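Local coordinates for protein biotin transporter BioY (Lactococcus lactis subsp. cremoris, PDB 4DVE) that binds biotin within the membrane as the substrate-capturing S component of an energy-coupling factor (ECF) ABC transporter for the vitamin, at residues L50-I55 against C174-L179; L107-L112 against V140-F145; G130-V135 against L179-V184. All blocks are in the same frame, centred on the assembly; numbering follows the deposited sequence.

Interaction 1 of 3, residues L50-I55 against C174-L179; sequences LQNMGI and CIKAIL. With BTN (biotin), chain D.
Lys-176 reaches from helix 170-189 across the start of helix 52-80 to biotin, and Met-53 and Asn-52 line its route. In the six-helix membrane fold of an ECF S component, this is where the helix core becomes the binding pocket. Lys-176 CB lies against Met-53 CB at 3.9 Å, and Lys-176 CG stays in apolar surroundings, with Leu-50 CD1 4.3 Å away. Further out it enters polar company: Lys-176 CD comes within 3.4 Å of Asn-52 OD1. A skewed chi3 of -144° bends the chain there and sets CE, which lies beside the same oxygen. The ammonium group donates to that oxygen, Lys-176 NZ to Asn-52 OD1 measuring 2.9 Å. With a C=O...N angle of 116° in the plane of the amide, the bond uses a lone pair of the carbonyl, and the two side chains cross at roughly a right angle. Lys-176 NZ also makes a weak hydrogen bond, 2.9 Å long, to the ureido oxygen O3 of biotin. Asp-173, by a salt bridge, and the backbone oxygen of Ile-49 complete the grip on this buried amine, which probably keeps its positive charge. Asp-173 OD1 also accepts from Asn-52 ND2 and is hydrogen-bonded to biotin, so the amide is held at both ends and, itself a pocket residue, helps position the lysine. An alanine in place of Asn-52 would probably leave the ammonium group short of one acceptor and Asp-173 without one of its donors, setting the lysine tip freer to swing away from the ligand. Met-53, modelled as selenomethionine, runs extended past the lysine root and rests SE 4.2 Å from Leu-179 CB. At the pocket end, Asn-52 ND2 touches biotin, 3.6 Å from ring carbon C6.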
loop_
_atom_site.group_PDB
_atom_site.type_symbol
_atom_site.label_atom_id
_atom_site.label_comp_id
_atom_site.label_asym_id
_atom_site.label_seq_id
_atom_site.Cartn_x
_atom_site.Cartn_y
_atom_site.Cartn_z
ATOM N N LEU A 50 6.682 1.676 -8.214
ATOM C CA LEU A 50 5.463 0.916 -8.432
ATOM C C LEU A 50 4.977 0.209 -7.162
ATOM O O LEU A 50 3.797 -0.124 -7.067
ATOM C CB LEU A 50 5.676 -0.096 -9.559
ATOM C CG LEU A 50 4.453 -0.869 -10.059
ATOM C CD1 LEU A 50 3.304 0.050 -10.496
ATOM C CD2 LEU A 50 4.853 -1.834 -11.187
ATOM N N GLN A 51 5.858 0.010 -6.181
ATOM C CA GLN A 51 5.575 -0.908 -5.069
ATOM C C GLN A 51 4.387 -0.498 -4.171
ATOM O O GLN A 51 3.700 -1.360 -3.598
ATOM C CB GLN A 51 6.881 -1.130 -4.277
ATOM C CG GLN A 51 6.811 -2.064 -3.118
ATOM C CD GLN A 51 8.190 -2.470 -2.594
ATOM O OE1 GLN A 51 8.583 -3.654 -2.682
ATOM N NE2 GLN A 51 8.907 -1.522 -2.020
ATOM N N ASN A 52 4.137 0.814 -4.040
ATOM C CA ASN A 52 3.001 1.268 -3.274
ATOM C C ASN A 52 1.646 0.780 -3.816
ATOM O O ASN A 52 0.674 0.719 -3.074
ATOM C CB ASN A 52 3.012 2.788 -3.033
ATOM C CG ASN A 52 2.932 3.589 -4.302
ATOM O OD1 ASN A 52 3.577 3.246 -5.294
ATOM N ND2 ASN A 52 2.154 4.688 -4.276
HETATM N N MSE A 53 1.575 0.385 -5.082
HETATM C CA MSE A 53 0.335 -0.198 -5.609
HETATM C C MSE A 53 -0.069 -1.476 -4.857
HETATM O O MSE A 53 -1.275 -1.739 -4.612
HETATM C CB MSE A 53 0.515 -0.486 -7.100
HETATM C CG MSE A 53 -0.784 -1.044 -7.691
HETATM SE SE MSE A 53 -0.658 -1.232 -9.656
HETATM C CE MSE A 53 0.530 -2.797 -9.670
ATOM N N GLY A 54 0.913 -2.319 -4.545
ATOM C CA GLY A 54 0.631 -3.570 -3.838
ATOM C C GLY A 54 0.082 -3.309 -2.435
ATOM O O GLY A 54 -0.737 -4.081 -1.921
ATOM N N ILE A 55 0.584 -2.245 -1.814
ATOM C CA ILE A 55 0.120 -1.802 -0.525
ATOM C C ILE A 55 -1.356 -1.421 -0.616
ATOM O O ILE A 55 -2.125 -1.728 0.279
ATOM C CB ILE A 55 0.904 -0.575 0.008
ATOM C CG1 ILE A 55 2.421 -0.841 0.030
ATOM C CG2 ILE A 55 0.396 -0.194 1.402
ATOM C CD1 ILE A 55 2.827 -2.093 0.791
ATOM N N CYS A 174 -2.519 7.942 -8.924
ATOM C CA CYS A 174 -3.901 7.809 -9.389
ATOM C C CYS A 174 -4.083 6.644 -10.346
ATOM O O CYS A 174 -5.077 5.897 -10.227
ATOM C CB CYS A 174 -4.412 9.098 -10.048
ATOM S SG CYS A 174 -4.814 10.360 -8.826
ATOM N N ILE A 175 -3.139 6.486 -11.277
ATOM C CA ILE A 175 -3.114 5.311 -12.150
ATOM C C ILE A 175 -3.052 4.015 -11.318
ATOM O O ILE A 175 -3.791 3.063 -11.611
ATOM C CB ILE A 175 -1.948 5.340 -13.157
ATOM C CG1 ILE A 175 -2.147 6.452 -14.195
ATOM C CG2 ILE A 175 -1.800 4.001 -13.877
ATOM C CD1 ILE A 175 -0.834 6.845 -14.852
ATOM N N LYS A 176 -2.190 3.986 -10.306
ATOM C CA LYS A 176 -2.065 2.809 -9.422
ATOM C C LYS A 176 -3.358 2.526 -8.693
ATOM O O LYS A 176 -3.723 1.377 -8.546
ATOM C CB LYS A 176 -0.936 2.950 -8.393
ATOM C CG LYS A 176 0.472 2.988 -8.999
ATOM C CD LYS A 176 1.491 3.523 -7.983
ATOM C CE LYS A 176 2.581 4.371 -8.608
ATOM N NZ LYS A 176 3.446 5.002 -7.579
ATOM N N ALA A 177 -4.020 3.568 -8.197
ATOM C CA ALA A 177 -5.280 3.404 -7.467
ATOM C C ALA A 177 -6.393 2.867 -8.395
ATOM O O ALA A 177 -7.203 2.022 -7.967
ATOM C CB ALA A 177 -5.712 4.722 -6.816
ATOM N N ILE A 178 -6.428 3.360 -9.645
ATOM C CA ILE A 178 -7.416 2.928 -10.630
ATOM C C ILE A 178 -7.183 1.460 -10.969
ATOM O O ILE A 178 -8.140 0.666 -11.041
ATOM C CB ILE A 178 -7.353 3.694 -11.986
ATOM C CG1 ILE A 178 -7.635 5.202 -11.887
ATOM C CG2 ILE A 178 -8.310 3.106 -12.996
ATOM C CD1 ILE A 178 -8.654 5.627 -10.877
ATOM N N LEU A 179 -5.927 1.107 -11.230
ATOM C CA LEU A 179 -5.594 -0.288 -11.555
ATOM C C LEU A 179 -5.886 -1.193 -10.360
ATOM O O LEU A 179 -6.300 -2.351 -10.537
ATOM C CB LEU A 179 -4.120 -0.432 -11.968
ATOM C CG LEU A 179 -3.774 0.105 -13.359
ATOM C CD1 LEU A 179 -2.258 0.234 -13.540
ATOM C CD2 LEU A 179 -4.385 -0.806 -14.425
HETATM C C11 BTN D . 11.306 3.235 -0.349
HETATM O O11 BTN D . 11.414 2.187 -1.026
HETATM O O12 BTN D . 12.281 3.665 0.283
HETATM C C10 BTN D . 9.971 3.999 -0.265
HETATM C C9 BTN D . 9.730 4.930 -1.455
HETATM C C8 BTN D . 8.409 5.713 -1.273
HETATM C C7 BTN D . 7.992 6.414 -2.575
HETATM C C2 BTN D . 6.678 7.165 -2.446
HETATM S S1 BTN D . 5.302 6.024 -2.219
HETATM C C6 BTN D . 4.138 7.288 -2.682
HETATM C C5 BTN D . 4.805 8.173 -3.764
HETATM N N1 BTN D . 4.521 7.674 -5.085
HETATM C C3 BTN D . 5.604 7.230 -5.717
HETATM O O3 BTN D . 5.629 6.763 -6.857
HETATM N N2 BTN D . 6.662 7.399 -4.905
HETATM C C4 BTN D . 6.323 8.024 -3.652
#

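Interaction 2 of 3, residues L107-L112 against V140-F145; sequences LFTPFL and VIFVDF
Leu-112 sets one methyl over a face of the Phe-142 ring, and the other neighbours approach that ring from different directions. Leu-112 CD1 sits 4.1 Å from the ring centroid and 15° off the normal, a CH-pi contact displaced a little toward the rim on the side of CE2. The leucine and phenylalanine side chains cross at about a right angle. Phe-142 CG is anti to its backbone N (chi1 171°), which points CG, the root of the ring, toward the neighbouring helix. Thr-109 meets the ring quite differently: its OG1 lies at the edge, near the ring plane, 4.1 Å from Phe-142 CD2. Phe-108 contributes its CB, 4.0 Å from Phe-142 CE2 in an oblique approach, while its own ring turns elsewhere. The two segments belong to helices 100-119 and 128-155, consecutive in the chain and packed as an antiparallel pair of membrane helices. Their local axes come to 10.2 Å with 160° between their directions. Pro-110 interrupts the first helix: the nitrogens of residues 110 and 111 have no bond to the preceding turn, and the helix is kinked there. Beside this kink, Thr-109 crosses Val-143 at about a right angle, with OG1 only 3.2 Å from Val-143 CG2, a tight fit. Thr-109 OG1 is within bonding distance of the backbone oxygens of Ala-105, in its own helix, and Phe-138, in the other; its single proton serves one at a time. Val-143 also packs on Tyr-102 and Trp-106 of the biotin pocket, and its side chain comes within about 4 Å of the ligand, nearest atoms counted.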
loop_
_atom_site.group_PDB
_atom_site.type_symbol
_atom_site.label_atom_id
_atom_site.label_comp_id
_atom_site.label_asym_id
_atom_site.label_seq_id
_atom_site.Cartn_x
_atom_site.Cartn_y
_atom_site.Cartn_z
ATOM N N LEU A 107 1.985 0.730 6.484
ATOM C CA LEU A 107 1.483 -0.172 7.494
ATOM C C LEU A 107 0.009 0.053 7.844
ATOM O O LEU A 107 -0.685 -0.904 8.134
ATOM C CB LEU A 107 2.323 -0.098 8.767
ATOM C CG LEU A 107 1.928 -1.102 9.864
ATOM C CD1 LEU A 107 2.040 -2.561 9.365
ATOM C CD2 LEU A 107 2.780 -0.859 11.099
ATOM N N PHE A 108 -0.481 1.294 7.790
ATOM C CA PHE A 108 -1.860 1.602 8.165
ATOM C C PHE A 108 -2.845 1.596 7.008
ATOM O O PHE A 108 -4.044 1.504 7.223
ATOM C CB PHE A 108 -1.906 2.981 8.838
ATOM C CG PHE A 108 -1.166 3.015 10.111
ATOM C CD1 PHE A 108 -1.781 2.606 11.292
ATOM C CD2 PHE A 108 0.171 3.384 10.140
ATOM C CE1 PHE A 108 -1.072 2.602 12.484
ATOM C CE2 PHE A 108 0.885 3.382 11.325
ATOM C CZ PHE A 108 0.268 2.988 12.499
ATOM N N THR A 109 -2.334 1.720 5.792
ATOM C CA THR A 109 -3.154 1.810 4.586
ATOM C C THR A 109 -4.126 0.633 4.414
ATOM O O THR A 109 -5.306 0.879 4.173
ATOM C CB THR A 109 -2.246 1.982 3.346
ATOM O OG1 THR A 109 -1.595 3.254 3.456
ATOM C CG2 THR A 109 -2.999 1.884 2.010
ATOM N N PRO A 110 -3.651 -0.620 4.548
ATOM C CA PRO A 110 -4.609 -1.734 4.332
ATOM C C PRO A 110 -5.661 -1.805 5.399
ATOM O O PRO A 110 -6.770 -2.188 5.105
ATOM C CB PRO A 110 -3.735 -3.002 4.337
ATOM C CG PRO A 110 -2.382 -2.559 4.701
ATOM C CD PRO A 110 -2.259 -1.092 4.643
ATOM N N PHE A 111 -5.332 -1.381 6.620
ATOM C CA PHE A 111 -6.326 -1.338 7.674
ATOM C C PHE A 111 -7.412 -0.299 7.352
ATOM O O PHE A 111 -8.602 -0.566 7.416
ATOM C CB PHE A 111 -5.686 -1.009 9.035
ATOM C CG PHE A 111 -6.710 -0.781 10.081
ATOM C CD1 PHE A 111 -7.093 0.504 10.435
ATOM C CD2 PHE A 111 -7.400 -1.863 10.625
ATOM C CE1 PHE A 111 -8.102 0.709 11.371
ATOM C CE2 PHE A 111 -8.409 -1.668 11.561
ATOM C CZ PHE A 111 -8.763 -0.379 11.922
ATOM N N LEU A 112 -6.982 0.900 6.991
ATOM C CA LEU A 112 -7.913 1.948 6.641
ATOM C C LEU A 112 -8.768 1.584 5.456
ATOM O O LEU A 112 -9.982 1.743 5.509
ATOM C CB LEU A 112 -7.173 3.262 6.391
ATOM C CG LEU A 112 -6.524 3.818 7.657
ATOM C CD1 LEU A 112 -5.500 4.935 7.328
ATOM C CD2 LEU A 112 -7.593 4.333 8.621
ATOM N N VAL A 140 -3.303 6.900 -1.336
ATOM C CA VAL A 140 -2.605 7.959 -2.053
ATOM C C VAL A 140 -2.451 9.220 -1.186
ATOM O O VAL A 140 -1.328 9.566 -0.838
ATOM C CB VAL A 140 -3.257 8.284 -3.413
ATOM C CG1 VAL A 140 -2.480 9.412 -4.117
ATOM C CG2 VAL A 140 -3.334 7.010 -4.271
ATOM N N ILE A 141 -3.558 9.853 -0.789
ATOM C CA ILE A 141 -3.504 11.122 -0.066
ATOM C C ILE A 141 -2.873 11.001 1.340
ATOM O O ILE A 141 -1.937 11.758 1.673
ATOM C CB ILE A 141 -4.879 11.831 0.031
ATOM C CG1 ILE A 141 -5.509 12.030 -1.372
ATOM C CG2 ILE A 141 -4.692 13.159 0.753
ATOM C CD1 ILE A 141 -4.651 12.801 -2.390
ATOM N N PHE A 142 -3.382 10.054 2.138
ATOM C CA PHE A 142 -2.833 9.740 3.475
ATOM C C PHE A 142 -1.335 9.411 3.388
ATOM O O PHE A 142 -0.518 10.034 4.059
ATOM C CB PHE A 142 -3.586 8.549 4.100
ATOM C CG PHE A 142 -2.957 8.010 5.359
ATOM C CD1 PHE A 142 -2.956 8.777 6.539
ATOM C CD2 PHE A 142 -2.371 6.763 5.378
ATOM C CE1 PHE A 142 -2.395 8.274 7.704
ATOM C CE2 PHE A 142 -1.796 6.263 6.528
ATOM C CZ PHE A 142 -1.807 7.009 7.694
ATOM N N VAL A 143 -0.977 8.459 2.537
ATOM C CA VAL A 143 0.424 8.067 2.348
ATOM C C VAL A 143 1.357 9.226 1.942
ATOM O O VAL A 143 2.402 9.447 2.599
ATOM C CB VAL A 143 0.538 6.882 1.369
ATOM C CG1 VAL A 143 1.995 6.614 0.945
ATOM C CG2 VAL A 143 -0.139 5.636 1.986
ATOM N N ASP A 144 0.960 9.988 0.919
ATOM C CA ASP A 144 1.792 11.048 0.370
ATOM C C ASP A 144 1.901 12.247 1.341
ATOM O O ASP A 144 2.957 12.848 1.469
ATOM C CB ASP A 144 1.334 11.471 -1.047
ATOM C CG ASP A 144 1.436 10.321 -2.092
ATOM O OD1 ASP A 144 1.852 9.197 -1.730
ATOM O OD2 ASP A 144 1.030 10.516 -3.279
ATOM N N PHE A 145 0.845 12.517 2.085
ATOM C CA PHE A 145 0.860 13.533 3.129
ATOM C C PHE A 145 1.790 13.192 4.294
ATOM O O PHE A 145 2.657 14.004 4.663
ATOM C CB PHE A 145 -0.562 13.770 3.628
ATOM C CG PHE A 145 -0.669 14.887 4.563
ATOM C CD1 PHE A 145 -0.511 16.195 4.104
ATOM C CD2 PHE A 145 -0.853 14.660 5.907
ATOM C CE1 PHE A 145 -0.585 17.270 4.975
ATOM C CE2 PHE A 145 -0.941 15.731 6.785
ATOM C CZ PHE A 145 -0.798 17.035 6.324
#

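Interaction 3 of 3, residues G130-V135 against L179-V184; sequences GELIIV and LTVVIV
Val-181 presses one methyl onto the backbone of Leu-132, where segments 130-135 and 179-184, of helices 128-155 and 170-189 in the membrane bundle, have their nearest CA atoms. The local axes are 9.5 Å apart at an angle of 129°. With Val-181 CG1 anti to its backbone N (chi1 178°), the other branch, CG2, lies anti to the carbonyl carbon and meets Leu-132 CA at 3.6 Å. Val-181 CG2 also touches Leu-132 CB at 3.9 Å and Val-135 CG2 at 4.2 Å, where the two valines slide past each other in opposite directions. Val-135 turns its second branch, CG1, to Thr-180 CG2, while the threonine hydroxyl bonds back to the oxygen of Lys-176 in its own helix. Glu-131 runs alongside Val-181 in the opposite sense. Its CG is anti to the backbone N and packs on both valine methyls, and a bend at chi2 (149°) sets CD beyond them. The carboxylate is paired by two salt bridges, OE1 with Arg-188 and OE2 with Arg-185, both on helix 170-189. Val-184 places CG2 between its backbone N and carbonyl carbon, 3.3 Å from Glu-131 OE1.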
loop_
_atom_site.group_PDB
_atom_site.type_symbol
_atom_site.label_atom_id
_atom_site.label_comp_id
_atom_site.label_asym_id
_atom_site.label_seq_id
_atom_site.Cartn_x
_atom_site.Cartn_y
_atom_site.Cartn_z
ATOM N N GLY A 130 -16.968 4.573 -5.380
ATOM C CA GLY A 130 -16.759 4.593 -3.925
ATOM C C GLY A 130 -15.461 3.888 -3.500
ATOM O O GLY A 130 -14.671 4.422 -2.721
ATOM N N GLU A 131 -15.218 2.705 -4.038
ATOM C CA GLU A 131 -14.002 1.981 -3.718
ATOM C C GLU A 131 -12.758 2.783 -4.133
ATOM O O GLU A 131 -11.781 2.863 -3.365
ATOM C CB GLU A 131 -13.987 0.603 -4.393
ATOM C CG GLU A 131 -12.755 -0.261 -4.092
ATOM C CD GLU A 131 -13.068 -1.755 -4.108
ATOM O OE1 GLU A 131 -12.159 -2.597 -3.876
ATOM O OE2 GLU A 131 -14.242 -2.104 -4.357
ATOM N N LEU A 132 -12.803 3.369 -5.330
ATOM C CA LEU A 132 -11.690 4.156 -5.859
ATOM C C LEU A 132 -11.400 5.368 -4.956
ATOM O O LEU A 132 -10.250 5.687 -4.690
ATOM C CB LEU A 132 -11.949 4.613 -7.311
ATOM C CG LEU A 132 -10.872 5.507 -7.959
ATOM C CD1 LEU A 132 -9.480 4.868 -7.914
ATOM C CD2 LEU A 132 -11.251 5.882 -9.397
ATOM N N ILE A 133 -12.452 6.012 -4.473
ATOM C CA ILE A 133 -12.269 7.153 -3.601
ATOM C C ILE A 133 -11.632 6.740 -2.265
ATOM O O ILE A 133 -10.758 7.438 -1.766
ATOM C CB ILE A 133 -13.583 7.926 -3.389
ATOM C CG1 ILE A 133 -14.073 8.525 -4.726
ATOM C CG2 ILE A 133 -13.404 8.997 -2.313
ATOM C CD1 ILE A 133 -13.011 9.283 -5.527
ATOM N N ILE A 134 -12.065 5.616 -1.696
ATOM C CA ILE A 134 -11.440 5.076 -0.469
ATOM C C ILE A 134 -9.960 4.752 -0.703
ATOM O O ILE A 134 -9.078 5.094 0.125
ATOM C CB ILE A 134 -12.213 3.841 0.068
ATOM C CG1 ILE A 134 -13.611 4.263 0.527
ATOM C CG2 ILE A 134 -11.458 3.143 1.215
ATOM C CD1 ILE A 134 -14.587 3.086 0.586
ATOM N N VAL A 135 -9.662 4.135 -1.840
ATOM C CA VAL A 135 -8.281 3.807 -2.158
ATOM C C VAL A 135 -7.452 5.089 -2.337
ATOM O O VAL A 135 -6.346 5.191 -1.825
ATOM C CB VAL A 135 -8.163 2.867 -3.388
ATOM C CG1 VAL A 135 -6.697 2.742 -3.832
ATOM C CG2 VAL A 135 -8.762 1.488 -3.061
ATOM N N LEU A 179 -5.927 1.107 -11.230
ATOM C CA LEU A 179 -5.594 -0.288 -11.555
ATOM C C LEU A 179 -5.886 -1.193 -10.360
ATOM O O LEU A 179 -6.300 -2.351 -10.537
ATOM C CB LEU A 179 -4.120 -0.432 -11.968
ATOM C CG LEU A 179 -3.774 0.105 -13.359
ATOM C CD1 LEU A 179 -2.258 0.234 -13.540
ATOM C CD2 LEU A 179 -4.385 -0.806 -14.425
ATOM N N THR A 180 -5.635 -0.673 -9.152
ATOM C CA THR A 180 -5.980 -1.391 -7.916
ATOM C C THR A 180 -7.466 -1.772 -7.882
ATOM O O THR A 180 -7.811 -2.936 -7.674
ATOM C CB THR A 180 -5.604 -0.594 -6.646
ATOM O OG1 THR A 180 -4.169 -0.551 -6.504
ATOM C CG2 THR A 180 -6.231 -1.231 -5.384
ATOM N N VAL A 181 -8.340 -0.804 -8.117
ATOM C CA VAL A 181 -9.778 -1.074 -8.074
ATOM C C VAL A 181 -10.173 -2.087 -9.158
ATOM O O VAL A 181 -10.865 -3.082 -8.863
ATOM C CB VAL A 181 -10.616 0.209 -8.122
ATOM C CG1 VAL A 181 -12.132 -0.109 -8.130
ATOM C CG2 VAL A 181 -10.247 1.093 -6.935
ATOM N N VAL A 182 -9.691 -1.875 -10.388
ATOM C CA VAL A 182 -9.980 -2.803 -11.495
ATOM C C VAL A 182 -9.518 -4.235 -11.163
ATOM O O VAL A 182 -10.299 -5.193 -11.261
ATOM C CB VAL A 182 -9.307 -2.359 -12.821
ATOM C CG1 VAL A 182 -9.531 -3.406 -13.905
ATOM C CG2 VAL A 182 -9.844 -0.999 -13.283
ATOM N N ILE A 183 -8.255 -4.374 -10.765
ATOM C CA ILE A 183 -7.684 -5.685 -10.442
ATOM C C ILE A 183 -8.395 -6.371 -9.259
ATOM O O ILE A 183 -8.824 -7.543 -9.379
ATOM C CB ILE A 183 -6.178 -5.600 -10.197
ATOM C CG1 ILE A 183 -5.443 -5.287 -11.508
ATOM C CG2 ILE A 183 -5.616 -6.895 -9.623
ATOM C CD1 ILE A 183 -4.011 -4.806 -11.264
ATOM N N VAL A 184 -8.569 -5.654 -8.147
ATOM C CA VAL A 184 -9.171 -6.285 -6.982
ATOM C C VAL A 184 -10.648 -6.637 -7.188
ATOM O O VAL A 184 -11.067 -7.712 -6.737
ATOM C CB VAL A 184 -8.939 -5.574 -5.623
ATOM C CG1 VAL A 184 -7.506 -5.076 -5.488
ATOM C CG2 VAL A 184 -9.953 -4.494 -5.394
#

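Interactions 1 and 3 follow one another along helix 170-189 and share Leu-179; their centres are 9 Å apart. Ala-177 ties them together, its CB lying 3.7 Å from Val-135 CG1, and Met-53 CG meets Thr-180 OG1 at 3.6 Å. Interaction 2, centred 12 Å from interaction 1, joins it through Ile-55 CG2, 3.9 Å from Thr-109 CB, and through Ala-177 CB, 4.2 Å from Val-140 CG2. The three differ in their distance from biotin: interaction 1 touches it directly, with a weak hydrogen bond from Lys-176, and segment 140-145 of interaction 2 supplies the pocket residue Asp-144. Interaction 3 is helix packing farther off, the Val-135 side chain being about 12 Å from the ligand.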